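TRNA (cytosine(38)-C(5))-methyltransferase (Schizosaccharomyces pombe, PDB 6FDF) methylates carbon 5 of cytosine 38 in the anticodon loop of tRNA(Asp), and more weakly of tRNA(Glu), using S-adenosyl-L-methionine as methyl donor. Local coordinates at residues I202-E207 against A287-G291; L206-W212 against R279-E285; L222-H227 against F269-M274; F229-P234 against S255-M259. All coordinates share one frame; numbering follows the deposited sequence.

Overall arrangement
After the last long strand of the seven-stranded methyltransferase sheet, 168-175, the chain runs into a loop that supplies residues 202-207 and 206-212. Interaction 1 closes the widest loop, bringing 202-207 to the C-terminal end of helix 283-289. Interaction 2 lies within that span, shares Leu206 and Glu207 with it, and secures 206-212 to the start of the same helix. Inside both, interaction 3 joins the ends of helices 219-225 and 265-272. Innermost is interaction 4, pairing strands 231-232 and 256-258. The four therefore nest without crossing. Strand 278-279 completes the small sheet through Arg279, which links interaction 4 to interaction 2, while Phe229 and Ile231 touch residues of interaction 3.

Interaction 1: I202-E207 against A287-G291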
# COMPACT_ATOMS: atom_id res chain seq x y z
N ILE A 202 17.60 -4.33 -7.37
CA ILE A 202 16.58 -4.12 -8.41
C ILE A 202 16.52 -5.31 -9.36
O ILE A 202 15.43 -5.75 -9.75
CB ILE A 202 16.85 -2.80 -9.15
CG1 ILE A 202 16.71 -1.62 -8.19
CG2 ILE A 202 15.90 -2.65 -10.32
CD1 ILE A 202 15.33 -1.52 -7.57
N ARG A 203 17.68 -5.85 -9.74
CA ARG A 203 17.72 -6.96 -10.70
C ARG A 203 16.88 -8.14 -10.25
O ARG A 203 16.39 -8.91 -11.08
CB ARG A 203 19.17 -7.42 -10.90
CG ARG A 203 19.86 -7.88 -9.61
CD ARG A 203 21.21 -8.54 -9.87
NE ARG A 203 22.33 -7.61 -9.71
CZ ARG A 203 23.18 -7.65 -8.69
NH1 ARG A 203 24.18 -6.77 -8.63
NH2 ARG A 203 23.05 -8.56 -7.73
N ASP A 204 16.68 -8.31 -8.94
CA ASP A 204 15.92 -9.44 -8.43
C ASP A 204 14.43 -9.33 -8.71
O ASP A 204 13.70 -10.30 -8.52
CB ASP A 204 16.16 -9.61 -6.93
CG ASP A 204 17.60 -9.97 -6.62
OD1 ASP A 204 18.09 -11.00 -7.12
OD2 ASP A 204 18.25 -9.21 -5.87
N TYR A 205 13.96 -8.16 -9.14
CA TYR A 205 12.55 -7.92 -9.41
C TYR A 205 12.26 -7.68 -10.89
O TYR A 205 11.09 -7.65 -11.27
CB TYR A 205 12.06 -6.72 -8.59
CG TYR A 205 12.15 -6.95 -7.10
CD1 TYR A 205 13.38 -6.88 -6.44
CD2 TYR A 205 11.02 -7.25 -6.35
CE1 TYR A 205 13.47 -7.11 -5.08
CE2 TYR A 205 11.11 -7.47 -4.98
CZ TYR A 205 12.33 -7.40 -4.36
OH TYR A 205 12.42 -7.62 -3.00
N LEU A 206 13.29 -7.51 -11.71
CA LEU A 206 13.07 -7.13 -13.10
C LEU A 206 12.51 -8.28 -13.92
O LEU A 206 12.84 -9.45 -13.70
CB LEU A 206 14.37 -6.63 -13.73
CG LEU A 206 15.01 -5.37 -13.14
CD1 LEU A 206 16.32 -5.03 -13.84
CD2 LEU A 206 14.03 -4.20 -13.20
N GLU A 207 11.68 -7.93 -14.90
CA GLU A 207 11.37 -8.86 -15.97
C GLU A 207 12.58 -8.93 -16.90
O GLU A 207 13.41 -8.02 -16.96
CB GLU A 207 10.13 -8.41 -16.74
CG GLU A 207 8.85 -8.47 -15.91
CD GLU A 207 7.62 -8.15 -16.73
OE1 GLU A 207 6.96 -9.09 -17.23
OE2 GLU A 207 7.31 -6.95 -16.89
N ALA A 287 4.51 -4.03 -9.17
CA ALA A 287 3.79 -4.97 -8.32
C ALA A 287 4.75 -5.86 -7.53
O ALA A 287 4.56 -6.08 -6.33
CB ALA A 287 2.84 -5.83 -9.17
N ARG A 288 5.79 -6.37 -8.20
CA ARG A 288 6.77 -7.21 -7.52
C ARG A 288 7.50 -6.43 -6.42
O ARG A 288 7.68 -6.94 -5.31
CB ARG A 288 7.78 -7.75 -8.53
CG ARG A 288 7.23 -8.80 -9.47
CD ARG A 288 8.29 -9.12 -10.51
NE ARG A 288 7.88 -10.20 -11.41
CZ ARG A 288 8.60 -10.62 -12.44
NH1 ARG A 288 9.76 -10.03 -12.71
NH2 ARG A 288 8.17 -11.61 -13.20
N LEU A 289 7.89 -5.19 -6.71
CA LEU A 289 8.57 -4.40 -5.69
C LEU A 289 7.66 -4.10 -4.51
O LEU A 289 8.14 -3.87 -3.40
CB LEU A 289 9.09 -3.10 -6.31
CG LEU A 289 10.32 -3.29 -7.19
CD1 LEU A 289 10.47 -2.12 -8.16
CD2 LEU A 289 11.57 -3.43 -6.33
N MET A 290 6.34 -4.11 -4.72
CA MET A 290 5.40 -3.90 -3.64
C MET A 290 4.95 -5.20 -2.99
O MET A 290 4.08 -5.17 -2.11
CB MET A 290 4.19 -3.10 -4.15
CG MET A 290 4.57 -1.68 -4.55
SD MET A 290 3.16 -0.70 -5.06
CE MET A 290 3.94 0.87 -5.42
N GLY A 291 5.53 -6.33 -3.38
CA GLY A 291 5.29 -7.60 -2.74
C GLY A 291 4.10 -8.39 -3.25
O GLY A 291 3.75 -9.41 -2.64
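Tyr205 meets helix 283-289 in two ways, with its ring against Leu289 and with its carbonyl oxygen against Arg288. Methyl CD2 of Leu289 sits over one face of the phenol ring, 3.9 Å from the centroid and 19° off the normal, a CH-pi contact displaced toward the CG side of the ring, with Leu289 CD2 3.6 Å from Tyr205 CG. The same methyl brushes Ile202 CD1 more loosely, at 4.4 Å. Arg288 borders the ring at its edge, where its CB lies in the ring plane, 3.9 Å from Tyr205 CD2.

The polar part belongs to the arginine. Its chain is extended from CG to NE, which carries the guanidinium past the ring to the backbone of the loop. There Arg288 NH1 donates to Tyr205 O at 3.1 Å with an N-H...O angle of 167°. The oxygen lies in the guanidinium plane, but the donor stands well above the carbonyl plane. Leu206 O is also close, 3.3 Å from Arg288 NH1. Glu207 CG lies 3.7 Å from Arg288 NH1, its chain crossing the arginine at about a right angle. The two charges are partnered separately: Arg288 NE forms a salt bridge with Glu294, and the Glu207 carboxylate with Arg210.

Just after the contact comes Gly291, whose positive phi makes it the C-prime residue of a Schellman motif, its N bonded to Arg288 O and Phe292 N to Ala287 O. The loop thus packs on the last turn of a helix that this motif closes.

Interaction 2: L206-W212 against R279-E285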
# COMPACT_ATOMS: atom_id res chain seq x y z
N LEU A 206 13.29 -7.51 -11.71
CA LEU A 206 13.07 -7.13 -13.10
C LEU A 206 12.51 -8.28 -13.92
O LEU A 206 12.84 -9.45 -13.70
CB LEU A 206 14.37 -6.63 -13.73
CG LEU A 206 15.01 -5.37 -13.14
CD1 LEU A 206 16.32 -5.03 -13.84
CD2 LEU A 206 14.03 -4.20 -13.20
N GLU A 207 11.68 -7.93 -14.90
CA GLU A 207 11.37 -8.86 -15.97
C GLU A 207 12.58 -8.93 -16.90
O GLU A 207 13.41 -8.02 -16.96
CB GLU A 207 10.13 -8.41 -16.74
CG GLU A 207 8.85 -8.47 -15.91
CD GLU A 207 7.62 -8.15 -16.73
OE1 GLU A 207 6.96 -9.09 -17.23
OE2 GLU A 207 7.31 -6.95 -16.89
N ILE A 208 12.66 -10.00 -17.68
CA ILE A 208 13.79 -10.11 -18.57
C ILE A 208 13.38 -10.35 -20.00
O ILE A 208 12.34 -10.94 -20.31
CB ILE A 208 14.77 -11.24 -18.16
CG1 ILE A 208 14.15 -12.60 -18.51
CG2 ILE A 208 15.11 -11.15 -16.70
CD1 ILE A 208 13.25 -13.14 -17.44
N GLU A 209 14.23 -9.83 -20.89
CA GLU A 209 14.12 -9.99 -22.32
C GLU A 209 12.69 -9.79 -22.80
O GLU A 209 12.13 -10.61 -23.52
CB GLU A 209 14.67 -11.35 -22.72
CG GLU A 209 16.16 -11.50 -22.41
CD GLU A 209 16.74 -12.83 -22.85
OE1 GLU A 209 15.97 -13.67 -23.36
OE2 GLU A 209 17.96 -13.03 -22.68
N ARG A 210 12.10 -8.68 -22.37
CA ARG A 210 10.87 -8.18 -22.95
C ARG A 210 11.18 -7.16 -24.03
O ARG A 210 12.31 -6.66 -24.14
CB ARG A 210 9.97 -7.55 -21.88
CG ARG A 210 9.43 -8.51 -20.83
CD ARG A 210 8.31 -7.83 -20.05
NE ARG A 210 7.24 -7.35 -20.92
CZ ARG A 210 6.25 -6.56 -20.52
NH1 ARG A 210 5.32 -6.17 -21.39
NH2 ARG A 210 6.17 -6.17 -19.26
N ASP A 211 10.18 -6.84 -24.84
CA ASP A 211 10.27 -5.71 -25.76
C ASP A 211 10.00 -4.44 -24.97
O ASP A 211 8.87 -4.20 -24.53
CB ASP A 211 9.30 -5.88 -26.92
CG ASP A 211 9.44 -4.78 -27.96
OD1 ASP A 211 10.50 -4.11 -27.98
OD2 ASP A 211 8.51 -4.60 -28.77
N TRP A 212 11.03 -3.61 -24.78
CA TRP A 212 10.94 -2.46 -23.90
C TRP A 212 10.42 -1.20 -24.59
O TRP A 212 10.37 -0.15 -23.94
CB TRP A 212 12.32 -2.17 -23.29
CG TRP A 212 12.92 -3.33 -22.56
CD1 TRP A 212 14.09 -3.96 -22.85
CD2 TRP A 212 12.36 -4.02 -21.43
NE1 TRP A 212 14.31 -4.99 -21.98
CE2 TRP A 212 13.26 -5.05 -21.09
CE3 TRP A 212 11.20 -3.86 -20.67
CZ2 TRP A 212 13.04 -5.92 -20.03
CZ3 TRP A 212 10.97 -4.72 -19.62
CH2 TRP A 212 11.89 -5.74 -19.30
N ARG A 279 14.20 3.45 -19.11
CA ARG A 279 12.81 3.01 -19.22
C ARG A 279 12.13 3.10 -17.87
O ARG A 279 12.77 3.08 -16.82
CB ARG A 279 12.71 1.57 -19.76
CG ARG A 279 13.19 0.47 -18.80
CD ARG A 279 12.78 -0.90 -19.36
NE ARG A 279 13.30 -2.05 -18.62
CZ ARG A 279 12.71 -2.60 -17.56
NH1 ARG A 279 11.58 -2.07 -17.08
NH2 ARG A 279 13.24 -3.66 -16.97
N TYR A 280 10.79 3.20 -17.91
CA TYR A 280 10.01 3.04 -16.70
C TYR A 280 10.03 1.57 -16.27
O TYR A 280 10.19 0.67 -17.09
CB TYR A 280 8.56 3.49 -16.93
CG TYR A 280 8.46 4.94 -17.35
CD1 TYR A 280 8.65 5.96 -16.42
CD2 TYR A 280 8.17 5.29 -18.66
CE1 TYR A 280 8.57 7.29 -16.79
CE2 TYR A 280 8.08 6.62 -19.04
CZ TYR A 280 8.28 7.61 -18.10
OH TYR A 280 8.20 8.94 -18.47
N PHE A 281 9.88 1.34 -14.96
CA PHE A 281 9.53 0.00 -14.51
C PHE A 281 8.18 -0.39 -15.09
O PHE A 281 7.29 0.45 -15.21
CB PHE A 281 9.49 -0.06 -12.98
CG PHE A 281 10.84 0.07 -12.33
CD1 PHE A 281 11.69 -1.02 -12.27
CD2 PHE A 281 11.26 1.27 -11.79
CE1 PHE A 281 12.94 -0.91 -11.67
CE2 PHE A 281 12.50 1.39 -11.20
CZ PHE A 281 13.34 0.30 -11.14
N THR A 282 8.05 -1.66 -15.47
CA THR A 282 6.75 -2.15 -15.89
C THR A 282 5.82 -2.26 -14.69
O THR A 282 6.26 -2.29 -13.54
CB THR A 282 6.88 -3.51 -16.58
OG1 THR A 282 7.13 -4.51 -15.58
CG2 THR A 282 8.02 -3.50 -17.59
N ALA A 283 4.51 -2.32 -14.96
CA ALA A 283 3.57 -2.48 -13.85
C ALA A 283 3.80 -3.79 -13.11
O ALA A 283 3.63 -3.84 -11.89
CB ALA A 283 2.12 -2.39 -14.35
N ARG A 284 4.21 -4.84 -13.82
CA ARG A 284 4.55 -6.09 -13.16
C ARG A 284 5.73 -5.91 -12.21
O ARG A 284 5.74 -6.46 -11.10
CB ARG A 284 4.87 -7.17 -14.19
CG ARG A 284 5.45 -8.45 -13.58
CD ARG A 284 4.41 -9.15 -12.72
NE ARG A 284 3.25 -9.56 -13.49
CZ ARG A 284 2.10 -9.95 -12.94
NH1 ARG A 284 1.97 -9.97 -11.62
NH2 ARG A 284 1.09 -10.32 -13.72
N GLU A 285 6.73 -5.13 -12.63
CA GLU A 285 7.89 -4.90 -11.77
C GLU A 285 7.51 -4.06 -10.56
O GLU A 285 7.98 -4.31 -9.45
CB GLU A 285 9.01 -4.24 -12.57
CG GLU A 285 9.58 -5.18 -13.64
CD GLU A 285 10.49 -4.47 -14.63
OE1 GLU A 285 10.34 -3.24 -14.79
OE2 GLU A 285 11.33 -5.15 -15.25
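A capping box begins helix 283-289, and the loop 206-212 docks on it: Thr282 OG1 accepts from Glu285 N, and Glu285 OE1 accepts from Thr282 N. Across the contact, Glu207 N donates to the anti lone pair of Glu285 OE2 at 2.8 Å. The syn lone pairs of this carboxylate are taken by Arg279, which grips it end-on, NH1 to OE1 at 2.9 Å and NH2 to OE2 at 3.0 Å. Each carboxylate oxygen of Glu285 thus has two donors, which fixes the rotation of the group and would be expected to favour its charged form.

Held this way, the Arg279 guanidinium lies flat on the six-membered ring of Trp212. Their planes are 3° apart, and Arg279 CZ is 3.7 Å from the ring centroid, a stacked cation-pi pair. Arg210 O is over the opposite face of the indole, and Thr282 CG2 is at its edge.

With OG1 between the backbone N and the carbonyl carbon (chi1 74°), the Thr282 hydroxyl faces both Glu285 N and Glu207, donating to Glu207 OE2 at 2.8 Å. Arg210 NH2 bridges to the same oxygen at 2.7 Å, from the other face of the carboxylate plane.

Leu206 CD2 packs at the edge of Phe281, 3.8 Å from CE1. Behind the contact, Arg279 pairs through its backbone with Leu257 of strand 256-258, and a short link, 280-282, leads from strand 278-279 to the helix.

Interaction 3: L222-H227 against F269-M274; sequences LNKWGH and FERNRM
Arg273 and His227 reach across between the ends of helices 219-225 and 265-272. In Arg273, CG stands between the backbone N and the carbonyl carbon (chi1 60°), and the chain bends at chi3 (71°). CB sits over the centre of the Phe269 ring, and the two torsions turn the guanidinium round to Leu222, where Arg273 NH1 donates to Leu222 O at 2.9 Å. That oxygen lies in the guanidinium plane and also takes a weak helical bond from Gly226 N. Asn223 OD1 comes over one face of the guanidinium, 3.7 Å from Arg273 NE.

Glu270 is bent at chi2 (-53°), turning its carboxylate to the imidazole. His227 NE2 donates to the syn lone pair of Glu270 OE2 at 2.6 Å, and ring and carboxylate are nearly coplanar, a short His-carboxylate bond between two solvent-exposed residues. Over one face of the imidazole lies Phe269 CE1, 3.8 Å from His227 NE2, the two rings meeting obliquely.

Phe269 CZ is 3.5 Å from Gly226 C, so the ring rests directly on the glycine backbone. Met274, bent at chi2 and chi3, curls SD to 3.5 Å from Leu222 CD1; Leu222 also packs on Phe229 and Val217.

Apolar packing and polar links thus mix where two helices meet at their C-terminal ends, away from the bound S-adenosyl-L-homocysteine, in the smaller domain that in C5-methyltransferases generally serves target recognition.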
# COMPACT_ATOMS: atom_id res chain seq x y z
N LEU A 222 12.76 13.74 -21.30
CA LEU A 222 14.13 13.76 -20.81
C LEU A 222 14.82 15.09 -21.11
O LEU A 222 15.65 15.55 -20.32
CB LEU A 222 14.93 12.60 -21.43
CG LEU A 222 14.63 11.21 -20.87
CD1 LEU A 222 15.29 10.12 -21.70
CD2 LEU A 222 15.10 11.12 -19.42
N ASN A 223 14.48 15.73 -22.23
CA ASN A 223 15.09 17.01 -22.56
C ASN A 223 14.53 18.14 -21.70
O ASN A 223 15.25 19.10 -21.39
CB ASN A 223 14.90 17.32 -24.04
CG ASN A 223 15.89 16.59 -24.92
OD1 ASN A 223 16.90 16.07 -24.45
ND2 ASN A 223 15.59 16.53 -26.22
N LYS A 224 13.25 18.06 -21.33
CA LYS A 224 12.62 19.15 -20.59
C LYS A 224 12.85 19.04 -19.08
O LYS A 224 13.11 20.06 -18.43
CB LYS A 224 11.12 19.18 -20.89
CG LYS A 224 10.39 20.37 -20.28
CD LYS A 224 11.15 21.67 -20.54
CE LYS A 224 10.25 22.73 -21.15
NZ LYS A 224 9.05 22.98 -20.30
N TRP A 225 12.74 17.84 -18.52
CA TRP A 225 12.75 17.66 -17.07
C TRP A 225 13.72 16.57 -16.63
O TRP A 225 13.67 16.15 -15.47
CB TRP A 225 11.35 17.30 -16.54
CG TRP A 225 10.25 18.26 -16.93
CD1 TRP A 225 9.14 17.96 -17.69
CD2 TRP A 225 10.13 19.64 -16.57
NE1 TRP A 225 8.35 19.08 -17.82
CE2 TRP A 225 8.93 20.12 -17.14
CE3 TRP A 225 10.91 20.52 -15.82
CZ2 TRP A 225 8.50 21.44 -16.99
CZ3 TRP A 225 10.49 21.83 -15.67
CH2 TRP A 225 9.29 22.28 -16.25
N GLY A 226 14.57 16.07 -17.54
CA GLY A 226 15.31 14.84 -17.28
C GLY A 226 16.22 14.89 -16.06
O GLY A 226 16.44 13.87 -15.42
N HIS A 227 16.74 16.08 -15.72
CA HIS A 227 17.60 16.18 -14.55
C HIS A 227 16.85 15.88 -13.25
O HIS A 227 17.49 15.64 -12.22
CB HIS A 227 18.25 17.56 -14.49
CG HIS A 227 19.26 17.79 -15.57
ND1 HIS A 227 19.01 18.57 -16.68
CD2 HIS A 227 20.53 17.34 -15.71
CE1 HIS A 227 20.07 18.59 -17.46
NE2 HIS A 227 21.01 17.85 -16.89
N PHE A 269 24.73 11.44 -19.10
CA PHE A 269 23.47 12.15 -19.28
C PHE A 269 23.68 13.43 -20.08
O PHE A 269 22.89 13.75 -20.97
CB PHE A 269 22.83 12.45 -17.93
CG PHE A 269 21.39 12.86 -18.02
CD1 PHE A 269 21.04 14.18 -18.30
CD2 PHE A 269 20.37 11.94 -17.84
CE1 PHE A 269 19.71 14.57 -18.39
CE2 PHE A 269 19.04 12.32 -17.93
CZ PHE A 269 18.71 13.64 -18.20
N GLU A 270 24.75 14.18 -19.78
CA GLU A 270 25.03 15.39 -20.54
C GLU A 270 25.53 15.07 -21.94
O GLU A 270 25.28 15.84 -22.87
CB GLU A 270 26.06 16.25 -19.79
CG GLU A 270 25.62 16.70 -18.41
CD GLU A 270 24.27 17.40 -18.41
OE1 GLU A 270 23.96 18.12 -19.39
OE2 GLU A 270 23.52 17.24 -17.43
N ARG A 271 26.22 13.94 -22.10
CA ARG A 271 26.76 13.58 -23.41
C ARG A 271 25.64 13.21 -24.37
O ARG A 271 25.54 13.77 -25.47
CB ARG A 271 27.75 12.42 -23.26
CG ARG A 271 29.06 12.84 -22.58
CD ARG A 271 30.02 11.67 -22.39
NE ARG A 271 31.32 12.13 -21.90
CZ ARG A 271 32.25 11.34 -21.37
NH1 ARG A 271 32.03 10.04 -21.24
NH2 ARG A 271 33.41 11.85 -20.97
N ASN A 272 24.79 12.25 -23.98
CA ASN A 272 23.65 11.83 -24.79
C ASN A 272 22.73 11.04 -23.85
O ASN A 272 22.96 9.84 -23.64
CB ASN A 272 24.08 11.00 -25.98
CG ASN A 272 22.91 10.39 -26.74
OD1 ASN A 272 21.75 10.75 -26.53
ND2 ASN A 272 23.22 9.45 -27.64
N ARG A 273 21.72 11.71 -23.30
CA ARG A 273 20.85 11.08 -22.32
C ARG A 273 20.03 9.94 -22.91
O ARG A 273 19.57 9.07 -22.16
CB ARG A 273 19.93 12.12 -21.67
CG ARG A 273 19.01 12.84 -22.66
CD ARG A 273 18.49 14.15 -22.08
NE ARG A 273 19.55 15.15 -21.98
CZ ARG A 273 19.44 16.30 -21.33
NH1 ARG A 273 18.31 16.62 -20.71
NH2 ARG A 273 20.46 17.15 -21.30
N MET A 274 19.85 9.91 -24.23
CA MET A 274 19.11 8.80 -24.82
C MET A 274 19.94 7.52 -24.87
O MET A 274 19.37 6.43 -24.96
CB MET A 274 18.63 9.16 -26.23
CG MET A 274 17.69 10.35 -26.27
SD MET A 274 16.36 10.19 -25.06
CE MET A 274 15.40 8.88 -25.81

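Interaction 4: F229-P234 against S255-M259; sequences FDIVKP and SILQM
Phe229 offers one face of its ring to Ile256, whose CD1 lies 3.7 Å from the centroid and 22° off the normal, a CH-pi contact shifted toward the ring carbon that bears CB. Placing Ile256 CG1 between the backbone N and the carbonyl carbon (chi1 53°) sends CD1 over that face, while its CG2 comes near the rim at Phe229 CE1. Beyond the ring, Val221 and Leu222 of helix 219-225 also pack on Phe229.

From here run two parallel strands of the small three-stranded sheet, 231-232 outermost and 256-258 central, with 278-279 antiparallel on its other side. Ile256 N donates to Asp230 O at 3.0 Å, Val232 N to Ile256 O at 2.9 Å and Gln258 N to Val232 O at 2.9 Å, all three nearly straight. Ile231 and Ile256 share one sheet face, Val232 and Leu257 the other. Leu257 CD1 reaches on to Pro234 CD, 4.0 Å away.

Beside the first of these bonds, Ser255 OG donates to the anti lone pair of Asp230 OD2 at 2.6 Å and accepts from Cys240 N. Lys233 lies alongside Gln258, whose OE1 is bonded to Thr265 and NE2 to Ser260 and His262 carbonyls.

Backbone bonds thus set the register, the buried Ser255 and Gln258 side chains have hydrogen-bond partners, and apolar side chains pack on both faces.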
# COMPACT_ATOMS: atom_id res chain seq x y z
N PHE A 229 14.80 13.26 -12.79
CA PHE A 229 14.64 11.82 -12.58
C PHE A 229 15.67 11.31 -11.58
O PHE A 229 16.82 11.74 -11.58
CB PHE A 229 14.80 11.05 -13.89
CG PHE A 229 13.58 11.04 -14.76
CD1 PHE A 229 12.43 10.39 -14.35
CD2 PHE A 229 13.60 11.64 -16.02
CE1 PHE A 229 11.30 10.37 -15.17
CE2 PHE A 229 12.48 11.61 -16.83
CZ PHE A 229 11.33 10.97 -16.41
N ASP A 230 15.25 10.35 -10.76
CA ASP A 230 16.17 9.49 -10.03
C ASP A 230 16.42 8.24 -10.86
O ASP A 230 15.48 7.49 -11.14
CB ASP A 230 15.61 9.12 -8.65
CG ASP A 230 16.54 8.20 -7.88
OD1 ASP A 230 17.61 8.66 -7.45
OD2 ASP A 230 16.19 7.01 -7.69
N ILE A 231 17.67 8.03 -11.27
CA ILE A 231 18.02 6.92 -12.14
C ILE A 231 18.67 5.83 -11.31
O ILE A 231 19.63 6.09 -10.56
CB ILE A 231 18.97 7.38 -13.27
CG1 ILE A 231 18.29 8.45 -14.13
CG2 ILE A 231 19.41 6.19 -14.12
CD1 ILE A 231 19.22 9.09 -15.14
N VAL A 232 18.18 4.59 -11.46
CA VAL A 232 18.76 3.44 -10.78
C VAL A 232 19.19 2.42 -11.83
O VAL A 232 18.77 2.47 -12.99
CB VAL A 232 17.80 2.80 -9.76
CG1 VAL A 232 17.37 3.82 -8.70
CG2 VAL A 232 16.58 2.20 -10.46
N LYS A 233 20.06 1.51 -11.41
CA LYS A 233 20.57 0.44 -12.25
C LYS A 233 20.17 -0.90 -11.65
O LYS A 233 19.72 -0.96 -10.50
CB LYS A 233 22.10 0.55 -12.39
CG LYS A 233 22.53 1.71 -13.29
CD LYS A 233 24.05 1.92 -13.29
CE LYS A 233 24.42 3.11 -12.41
NZ LYS A 233 25.81 3.59 -12.65
N PRO A 234 20.26 -1.99 -12.43
CA PRO A 234 19.90 -3.31 -11.87
C PRO A 234 20.61 -3.65 -10.57
O PRO A 234 20.03 -4.35 -9.73
CB PRO A 234 20.29 -4.27 -13.00
CG PRO A 234 20.12 -3.46 -14.24
CD PRO A 234 20.56 -2.07 -13.87
N SER A 255 11.46 6.17 -9.47
CA SER A 255 12.71 6.13 -10.20
C SER A 255 12.51 5.50 -11.58
O SER A 255 11.50 4.85 -11.84
CB SER A 255 13.76 5.33 -9.43
OG SER A 255 13.93 5.82 -8.12
N ILE A 256 13.49 5.70 -12.45
CA ILE A 256 13.53 5.05 -13.75
C ILE A 256 14.81 4.23 -13.83
O ILE A 256 15.75 4.42 -13.04
CB ILE A 256 13.43 6.04 -14.93
CG1 ILE A 256 14.47 7.15 -14.81
CG2 ILE A 256 12.01 6.65 -14.98
CD1 ILE A 256 14.56 8.04 -16.03
N LEU A 257 14.86 3.33 -14.81
CA LEU A 257 15.88 2.30 -14.91
C LEU A 257 16.81 2.57 -16.08
O LEU A 257 16.36 2.66 -17.23
CB LEU A 257 15.24 0.92 -15.06
CG LEU A 257 16.24 -0.25 -15.09
CD1 LEU A 257 16.86 -0.46 -13.73
CD2 LEU A 257 15.55 -1.52 -15.58
N GLN A 258 18.11 2.67 -15.80
CA GLN A 258 19.14 2.71 -16.83
C GLN A 258 19.46 1.29 -17.28
O GLN A 258 19.92 0.48 -16.46
CB GLN A 258 20.40 3.40 -16.32
CG GLN A 258 21.60 3.25 -17.24
CD GLN A 258 22.87 3.85 -16.66
OE1 GLN A 258 22.82 4.80 -15.87
NE2 GLN A 258 24.02 3.32 -17.05
N MET A 259 19.23 0.99 -18.55
CA MET A 259 19.58 -0.32 -19.10
C MET A 259 20.96 -0.37 -19.72
O MET A 259 21.48 -1.48 -19.94
CB MET A 259 18.53 -0.76 -20.13
CG MET A 259 17.15 -0.99 -19.53
SD MET A 259 16.01 -1.86 -20.63
CE MET A 259 15.61 -0.57 -21.80